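PDB 6RBN: Afp2 from Serratia entomophila, which probably forms part of the contractile sheath that surrounds the inner tube of the anti-feeding prophage, a phage-tail-like injection system. Local coordinates for residues Ser18-Asn23 against Arg50-Phe55; Ile46-Asn51 against Gly79-Leu84. One frame throughout, in Å; residues are numbered along the deposited sequence.

Contact 1: residues Ser18-Asn23 against Arg50-Phe55; sequences SSFSVN and RNWAEF
Trp-52, in the first turn of helix 52-58, is the one buried residue among those that touch between loop 18-23 and 50-55. Its CG stands anti to the backbone N (chi1 178°), which brings the indole alongside Phe-20, both pointing the same way. Phe-20 meets it edge-on: CD2 comes down over one indole face, 3.7 Å from Trp-52 CG. The planes stand at 79°, a T-shaped pair in which the phenyl rim faces the pyrrole ring. Ser-18 instead comes to the indole edge: set between its own backbone N and carbonyl carbon (chi1 65°), Ser-18 OG accepts from Trp-52 NE1 at 3.0 Å, nearly in the ring plane, helping fix the ring's rotation. Val-22 CG2 rests on Asn-51 CB at 3.7 Å. As the N-cap, with CG likewise between backbone N and carbonyl carbon, Asn-51 accepts at OD1 from Glu-54 N, 3.1 Å away and above the carbonyl plane. Tyr-68, Ser-72 and Phe-75 of helix 66-75 also touch Trp-52. Tryptophan suits this place because its broad face takes the phenyl edge while its one N-H finds an acceptor, so a largely apolar contact at the surface gains a directional polar bond.

Contact 2: residues Ile46-Asn51 against Gly79-Leu84; sequences IQVFRN and GGKCYL
Strands 46-49 and 82-84 run antiparallel, joined by four backbone hydrogen bonds in two reciprocal pairs, Gln-47 with Leu-84 and Phe-49 with Cys-82. The straightest is Phe-49 N to Cys-82 O, 3.1 Å long and nearly along the C=O axis. Packing is tightest on the face carrying Gln-47, Phe-49, Cys-82 and Leu-84. There Leu-84 CD1 touches the rim of the Phe-49 ring at CE2, 3.6 Å away. Gln-47 runs beside Leu-84; with CG in the crowded position between backbone N and carbonyl carbon (chi1 56°) and the chain then extended, Gln-47 NE2 lies 3.4 Å from Leu-84 CD1. The hydrogen bond between Gln-47 NE2 and Tyr-59 OH makes burial of the amide N-H group acceptable. Leu-71 of helix 66-75 touches both Leu-84 and Cys-82.

On the other face Val-48 still packs closely on buried Tyr-83, both methyls 3.6 Å from Tyr-83 CE1 and CG1 in plane at the ring edge. The contact loosens toward Lys-81 and Arg-50. Lys-81 CE lies 4.1 Å from Val-48 CG1, and NZ bonds weakly to Tyr-83 OH. Exposed Arg-50 leaves at CB away from 79-84, but then runs beside Lys-81, Arg-50 CG 4.4 Å from Lys-81 CB. Arg-50 NE and Lys-81 NZ, both positive, stay 5.4 Å apart, their repulsion probably eased by solvent and by Glu-54, in a long salt bridge with Arg-50.

Tyr-83 also bonds through its backbone to Pro-30 and Phe-32, so strand 82-86 has two neighbours. The arrangement is that of an antiparallel edge strand, 46-49, added to the otherwise parallel part of a mixed sheet.

In the fold
Contact 2 belongs to the interior and contact 1 to the surface, yet their centres are only about 10 Å apart. They share Arg-50 and Asn-51, where the chain leaves edge strand 46-49 and enters helix 52-58: contact 2 holds the strand in the sheet, and contact 1 lays loop 18-23 on the start of the helix. The two also meet directly. Phe-55 packs edge-to-face with Phe-49, and Val-22 CG1 lies 3.3 Å from Gly-79 O. Helix 66-75 touches side chains of both. Their chemistry follows their place: contact 2 rests on repeated main-chain bonds backed by apolar groups, contact 1 on a few individual side chains, without main-chain pairing.

Contact 1: residues Ser18-Asn23 against Arg50-Phe55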
ATOM      1  N   SER C  18      24.042  65.129 -74.706  1.00 90.78           N
ATOM      2  CA  SER C  18      23.641  65.690 -73.428  1.00 90.78           C
ATOM      3  C   SER C  18      23.233  64.553 -72.508  1.00 90.78           C
ATOM      4  O   SER C  18      22.890  63.461 -72.966  1.00 90.78           O
ATOM      5  CB  SER C  18      22.488  66.686 -73.581  1.00 90.78           C
ATOM      6  OG  SER C  18      21.314  66.031 -74.030  1.00 90.78           O
ATOM      7  N   SER C  19      23.282  64.811 -71.204  1.00 88.11           N
ATOM      8  CA  SER C  19      22.969  63.779 -70.228  1.00 88.11           C
ATOM      9  C   SER C  19      22.487  64.425 -68.940  1.00 88.11           C
ATOM     10  O   SER C  19      23.036  65.439 -68.505  1.00 88.11           O
ATOM     11  CB  SER C  19      24.185  62.894 -69.945  1.00 88.11           C
ATOM     12  OG  SER C  19      25.208  63.630 -69.302  1.00 88.11           O
ATOM     13  N   PHE C  20      21.462  63.827 -68.338  1.00 85.81           N
ATOM     14  CA  PHE C  20      20.960  64.262 -67.044  1.00 85.81           C
ATOM     15  C   PHE C  20      20.694  63.039 -66.186  1.00 85.81           C
ATOM     16  O   PHE C  20      20.151  62.042 -66.665  1.00 85.81           O
ATOM     17  CB  PHE C  20      19.682  65.092 -67.180  1.00 85.81           C
ATOM     18  CG  PHE C  20      19.870  66.371 -67.933  1.00 85.81           C
ATOM     19  CD1 PHE C  20      20.534  67.436 -67.355  1.00 85.81           C
ATOM     20  CD2 PHE C  20      19.354  66.519 -69.208  1.00 85.81           C
ATOM     21  CE1 PHE C  20      20.709  68.616 -68.046  1.00 85.81           C
ATOM     22  CE2 PHE C  20      19.518  67.699 -69.901  1.00 85.81           C
ATOM     23  CZ  PHE C  20      20.193  68.748 -69.319  1.00 85.81           C
ATOM     24  N   SER C  21      21.078  63.120 -64.918  1.00 83.94           N
ATOM     25  CA  SER C  21      20.925  62.008 -63.995  1.00 83.94           C
ATOM     26  C   SER C  21      19.580  62.080 -63.289  1.00 83.94           C
ATOM     27  O   SER C  21      19.108  63.163 -62.934  1.00 83.94           O
ATOM     28  CB  SER C  21      22.056  62.006 -62.968  1.00 83.94           C
ATOM     29  OG  SER C  21      21.985  63.147 -62.134  1.00 83.94           O
ATOM     30  N   VAL C  22      18.967  60.918 -63.091  1.00 82.09           N
ATOM     31  CA  VAL C  22      17.674  60.834 -62.422  1.00 82.09           C
ATOM     32  C   VAL C  22      17.889  60.852 -60.916  1.00 82.09           C
ATOM     33  O   VAL C  22      18.670  60.061 -60.376  1.00 82.09           O
ATOM     34  CB  VAL C  22      16.918  59.574 -62.862  1.00 82.09           C
ATOM     35  CG1 VAL C  22      15.663  59.380 -62.036  1.00 82.09           C
ATOM     36  CG2 VAL C  22      16.560  59.681 -64.319  1.00 82.09           C
ATOM     37  N   ASN C  23      17.200  61.762 -60.238  1.00 81.44           N
ATOM     38  CA  ASN C  23      17.250  61.908 -58.790  1.00 81.44           C
ATOM     39  C   ASN C  23      15.833  62.033 -58.251  1.00 81.44           C
ATOM     40  O   ASN C  23      15.482  62.978 -57.542  1.00 81.44           O
ATOM     41  CB  ASN C  23      18.107  63.105 -58.406  1.00 81.44           C
ATOM     42  CG  ASN C  23      18.605  63.026 -56.989  1.00 81.44           C
ATOM     43  OD1 ASN C  23      18.367  62.042 -56.292  1.00 81.44           O
ATOM     44  ND2 ASN C  23      19.296  64.067 -56.543  1.00 81.44           N
ATOM     45  N   ARG C  50      10.966  57.220 -69.005  1.00 86.60           N
ATOM     46  CA  ARG C  50      11.557  56.972 -67.695  1.00 86.60           C
ATOM     47  C   ARG C  50      12.725  57.891 -67.373  1.00 86.60           C
ATOM     48  O   ARG C  50      12.946  58.203 -66.198  1.00 86.60           O
ATOM     49  CB  ARG C  50      12.021  55.520 -67.586  1.00 86.60           C
ATOM     50  CG  ARG C  50      10.888  54.516 -67.569  1.00 86.60           C
ATOM     51  CD  ARG C  50      11.405  53.098 -67.465  1.00 86.60           C
ATOM     52  NE  ARG C  50      10.312  52.133 -67.448  1.00 86.60           N
ATOM     53  CZ  ARG C  50       9.795  51.578 -68.540  1.00 86.60           C
ATOM     54  NH1 ARG C  50      10.274  51.893 -69.736  1.00 86.60           N
ATOM     55  NH2 ARG C  50       8.800  50.709 -68.435  1.00 86.60           N
ATOM     56  N   ASN C  51      13.488  58.321 -68.373  1.00 84.94           N
ATOM     57  CA  ASN C  51      14.606  59.220 -68.143  1.00 84.94           C
ATOM     58  C   ASN C  51      14.827  60.077 -69.384  1.00 84.94           C
ATOM     59  O   ASN C  51      14.051  60.030 -70.343  1.00 84.94           O
ATOM     60  CB  ASN C  51      15.863  58.441 -67.726  1.00 84.94           C
ATOM     61  CG  ASN C  51      16.238  57.336 -68.695  1.00 84.94           C
ATOM     62  OD1 ASN C  51      15.642  57.176 -69.754  1.00 84.94           O
ATOM     63  ND2 ASN C  51      17.238  56.555 -68.318  1.00 84.94           N
ATOM     64  N   TRP C  52      15.896  60.872 -69.349  1.00 84.78           N
ATOM     65  CA  TRP C  52      16.210  61.759 -70.464  1.00 84.78           C
ATOM     66  C   TRP C  52      16.717  60.988 -71.675  1.00 84.78           C
ATOM     67  O   TRP C  52      16.554  61.448 -72.810  1.00 84.78           O
ATOM     68  CB  TRP C  52      17.235  62.801 -70.015  1.00 84.78           C
ATOM     69  CG  TRP C  52      17.688  63.741 -71.086  1.00 84.78           C
ATOM     70  CD1 TRP C  52      18.902  63.754 -71.700  1.00 84.78           C
ATOM     71  CD2 TRP C  52      16.924  64.790 -71.690  1.00 84.78           C
ATOM     72  NE1 TRP C  52      18.952  64.753 -72.635  1.00 84.78           N
ATOM     73  CE2 TRP C  52      17.748  65.405 -72.647  1.00 84.78           C
ATOM     74  CE3 TRP C  52      15.627  65.273 -71.507  1.00 84.78           C
ATOM     75  CZ2 TRP C  52      17.317  66.474 -73.424  1.00 84.78           C
ATOM     76  CZ3 TRP C  52      15.204  66.335 -72.276  1.00 84.78           C
ATOM     77  CH2 TRP C  52      16.044  66.922 -73.224  1.00 84.78           C
ATOM     78  N   ALA C  53      17.319  59.820 -71.458  1.00 85.75           N
ATOM     79  CA  ALA C  53      17.832  59.029 -72.570  1.00 85.75           C
ATOM     80  C   ALA C  53      16.700  58.441 -73.404  1.00 85.75           C
ATOM     81  O   ALA C  53      16.796  58.391 -74.634  1.00 85.75           O
ATOM     82  CB  ALA C  53      18.749  57.925 -72.050  1.00 85.75           C
ATOM     83  N   GLU C  54      15.619  57.999 -72.757  1.00 86.88           N
ATOM     84  CA  GLU C  54      14.480  57.472 -73.501  1.00 86.88           C
ATOM     85  C   GLU C  54      13.692  58.575 -74.189  1.00 86.88           C
ATOM     86  O   GLU C  54      13.003  58.314 -75.179  1.00 86.88           O
ATOM     87  CB  GLU C  54      13.557  56.680 -72.581  1.00 86.88           C
ATOM     88  CG  GLU C  54      14.137  55.384 -72.076  1.00 86.88           C
ATOM     89  CD  GLU C  54      13.174  54.639 -71.180  1.00 86.88           C
ATOM     90  OE1 GLU C  54      12.090  55.186 -70.890  1.00 86.88           O
ATOM     91  OE2 GLU C  54      13.500  53.507 -70.763  1.00 86.88           O
ATOM     92  N   PHE C  55      13.767  59.801 -73.678  1.00 86.14           N
ATOM     93  CA  PHE C  55      13.008  60.889 -74.279  1.00 86.14           C
ATOM     94  C   PHE C  55      13.661  61.389 -75.560  1.00 86.14           C
ATOM     95  O   PHE C  55      12.963  61.763 -76.508  1.00 86.14           O
ATOM     96  CB  PHE C  55      12.840  62.022 -73.271  1.00 86.14           C
ATOM     97  CG  PHE C  55      12.146  63.222 -73.825  1.00 86.14           C
ATOM     98  CD1 PHE C  55      10.819  63.162 -74.189  1.00 86.14           C
ATOM     99  CD2 PHE C  55      12.816  64.423 -73.953  1.00 86.14           C
ATOM    100  CE1 PHE C  55      10.181  64.267 -74.702  1.00 86.14           C
ATOM    101  CE2 PHE C  55      12.179  65.537 -74.453  1.00 86.14           C
ATOM    102  CZ  PHE C  55      10.859  65.458 -74.828  1.00 86.14           C
TER

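Contact 2: residues Ile46-Asn51 against Gly79-Leu84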
ATOM      1  N   ILE C  46      -0.824  57.975 -75.404  1.00 88.43           N
ATOM      2  CA  ILE C  46      -0.191  57.864 -74.093  1.00 88.43           C
ATOM      3  C   ILE C  46       1.167  57.208 -74.292  1.00 88.43           C
ATOM      4  O   ILE C  46       1.253  56.120 -74.873  1.00 88.43           O
ATOM      5  CB  ILE C  46      -1.038  57.041 -73.106  1.00 88.43           C
ATOM      6  CG1 ILE C  46      -2.392  57.701 -72.853  1.00 88.43           C
ATOM      7  CG2 ILE C  46      -0.301  56.867 -71.791  1.00 88.43           C
ATOM      8  CD1 ILE C  46      -3.376  56.801 -72.153  1.00 88.43           C
ATOM      9  N   GLN C  47       2.226  57.861 -73.814  1.00 86.90           N
ATOM     10  CA  GLN C  47       3.568  57.311 -73.919  1.00 86.90           C
ATOM     11  C   GLN C  47       4.354  57.608 -72.651  1.00 86.90           C
ATOM     12  O   GLN C  47       4.132  58.619 -71.981  1.00 86.90           O
ATOM     13  CB  GLN C  47       4.284  57.842 -75.164  1.00 86.90           C
ATOM     14  CG  GLN C  47       4.363  59.342 -75.260  1.00 86.90           C
ATOM     15  CD  GLN C  47       4.950  59.790 -76.578  1.00 86.90           C
ATOM     16  OE1 GLN C  47       5.392  58.970 -77.378  1.00 86.90           O
ATOM     17  NE2 GLN C  47       4.938  61.092 -76.820  1.00 86.90           N
ATOM     18  N   VAL C  48       5.279  56.702 -72.330  1.00 83.99           N
ATOM     19  CA  VAL C  48       5.925  56.625 -71.026  1.00 83.99           C
ATOM     20  C   VAL C  48       7.416  56.869 -71.205  1.00 83.99           C
ATOM     21  O   VAL C  48       8.066  56.185 -72.002  1.00 83.99           O
ATOM     22  CB  VAL C  48       5.684  55.256 -70.366  1.00 83.99           C
ATOM     23  CG1 VAL C  48       6.359  55.180 -69.005  1.00 83.99           C
ATOM     24  CG2 VAL C  48       4.200  54.948 -70.279  1.00 83.99           C
ATOM     25  N   PHE C  49       7.957  57.814 -70.440  1.00 84.23           N
ATOM     26  CA  PHE C  49       9.358  58.215 -70.535  1.00 84.23           C
ATOM     27  C   PHE C  49       9.989  58.115 -69.157  1.00 84.23           C
ATOM     28  O   PHE C  49       9.601  58.849 -68.245  1.00 84.23           O
ATOM     29  CB  PHE C  49       9.461  59.640 -71.074  1.00 84.23           C
ATOM     30  CG  PHE C  49       9.084  59.767 -72.517  1.00 84.23           C
ATOM     31  CD1 PHE C  49       9.323  58.736 -73.404  1.00 84.23           C
ATOM     32  CD2 PHE C  49       8.412  60.886 -72.966  1.00 84.23           C
ATOM     33  CE1 PHE C  49       8.956  58.846 -74.726  1.00 84.23           C
ATOM     34  CE2 PHE C  49       8.037  60.994 -74.283  1.00 84.23           C
ATOM     35  CZ  PHE C  49       8.311  59.975 -75.163  1.00 84.23           C
ATOM     36  N   ARG C  50      10.966  57.220 -69.005  1.00 86.60           N
ATOM     37  CA  ARG C  50      11.557  56.972 -67.695  1.00 86.60           C
ATOM     38  C   ARG C  50      12.725  57.891 -67.373  1.00 86.60           C
ATOM     39  O   ARG C  50      12.946  58.203 -66.198  1.00 86.60           O
ATOM     40  CB  ARG C  50      12.021  55.520 -67.586  1.00 86.60           C
ATOM     41  CG  ARG C  50      10.888  54.516 -67.569  1.00 86.60           C
ATOM     42  CD  ARG C  50      11.405  53.098 -67.465  1.00 86.60           C
ATOM     43  NE  ARG C  50      10.312  52.133 -67.448  1.00 86.60           N
ATOM     44  CZ  ARG C  50       9.795  51.578 -68.540  1.00 86.60           C
ATOM     45  NH1 ARG C  50      10.274  51.893 -69.736  1.00 86.60           N
ATOM     46  NH2 ARG C  50       8.800  50.709 -68.435  1.00 86.60           N
ATOM     47  N   ASN C  51      13.488  58.321 -68.373  1.00 84.94           N
ATOM     48  CA  ASN C  51      14.606  59.220 -68.143  1.00 84.94           C
ATOM     49  C   ASN C  51      14.827  60.077 -69.384  1.00 84.94           C
ATOM     50  O   ASN C  51      14.051  60.030 -70.343  1.00 84.94           O
ATOM     51  CB  ASN C  51      15.863  58.441 -67.726  1.00 84.94           C
ATOM     52  CG  ASN C  51      16.238  57.336 -68.695  1.00 84.94           C
ATOM     53  OD1 ASN C  51      15.642  57.176 -69.754  1.00 84.94           O
ATOM     54  ND2 ASN C  51      17.238  56.555 -68.318  1.00 84.94           N
ATOM     55  N   GLY C  79      13.886  64.107 -61.736  1.00 76.99           N
ATOM     56  CA  GLY C  79      12.727  63.709 -62.501  1.00 76.99           C
ATOM     57  C   GLY C  79      12.717  62.235 -62.829  1.00 76.99           C
ATOM     58  O   GLY C  79      13.693  61.703 -63.362  1.00 76.99           O
ATOM     59  N   GLY C  80      11.609  61.566 -62.546  1.00 79.89           N
ATOM     60  CA  GLY C  80      11.525  60.143 -62.795  1.00 79.89           C
ATOM     61  C   GLY C  80      10.684  59.833 -64.005  1.00 79.89           C
ATOM     62  O   GLY C  80      10.794  60.512 -65.028  1.00 79.89           O
ATOM     63  N   LYS C  81       9.847  58.809 -63.910  1.00 80.65           N
ATOM     64  CA  LYS C  81       8.982  58.488 -65.027  1.00 80.65           C
ATOM     65  C   LYS C  81       7.843  59.498 -65.112  1.00 80.65           C
ATOM     66  O   LYS C  81       7.411  60.070 -64.109  1.00 80.65           O
ATOM     67  CB  LYS C  81       8.445  57.062 -64.912  1.00 80.65           C
ATOM     68  CG  LYS C  81       7.493  56.810 -63.771  1.00 80.65           C
ATOM     69  CD  LYS C  81       7.106  55.346 -63.729  1.00 80.65           C
ATOM     70  CE  LYS C  81       6.223  54.985 -64.909  1.00 80.65           C
ATOM     71  NZ  LYS C  81       5.752  53.575 -64.845  1.00 80.65           N
ATOM     72  N   CYS C  82       7.388  59.738 -66.334  1.00 80.24           N
ATOM     73  CA  CYS C  82       6.388  60.756 -66.600  1.00 80.24           C
ATOM     74  C   CYS C  82       5.680  60.392 -67.891  1.00 80.24           C
ATOM     75  O   CYS C  82       6.173  59.585 -68.682  1.00 80.24           O
ATOM     76  CB  CYS C  82       7.021  62.142 -66.694  1.00 80.24           C
ATOM     77  SG  CYS C  82       8.199  62.262 -68.029  1.00 80.24           S
ATOM     78  N   TYR C  83       4.513  60.993 -68.092  1.00 79.58           N
ATOM     79  CA  TYR C  83       3.588  60.582 -69.138  1.00 79.58           C
ATOM     80  C   TYR C  83       3.267  61.767 -70.036  1.00 79.58           C
ATOM     81  O   TYR C  83       2.923  62.845 -69.543  1.00 79.58           O
ATOM     82  CB  TYR C  83       2.295  60.034 -68.525  1.00 79.58           C
ATOM     83  CG  TYR C  83       2.442  58.748 -67.732  1.00 79.58           C
ATOM     84  CD1 TYR C  83       3.480  57.864 -67.965  1.00 79.58           C
ATOM     85  CD2 TYR C  83       1.552  58.446 -66.718  1.00 79.58           C
ATOM     86  CE1 TYR C  83       3.613  56.707 -67.222  1.00 79.58           C
ATOM     87  CE2 TYR C  83       1.679  57.290 -65.976  1.00 79.58           C
ATOM     88  CZ  TYR C  83       2.709  56.426 -66.233  1.00 79.58           C
ATOM     89  OH  TYR C  83       2.840  55.274 -65.500  1.00 79.58           O
ATOM     90  N   LEU C  84       3.387  61.572 -71.348  1.00 82.95           N
ATOM     91  CA  LEU C  84       2.808  62.489 -72.326  1.00 82.95           C
ATOM     92  C   LEU C  84       1.458  61.952 -72.768  1.00 82.95           C
ATOM     93  O   LEU C  84       1.383  60.931 -73.456  1.00 82.95           O
ATOM     94  CB  LEU C  84       3.709  62.685 -73.538  1.00 82.95           C
ATOM     95  CG  LEU C  84       4.858  63.664 -73.414  1.00 82.95           C
ATOM     96  CD1 LEU C  84       5.650  63.680 -74.706  1.00 82.95           C
ATOM     97  CD2 LEU C  84       4.294  65.038 -73.108  1.00 82.95           C
TER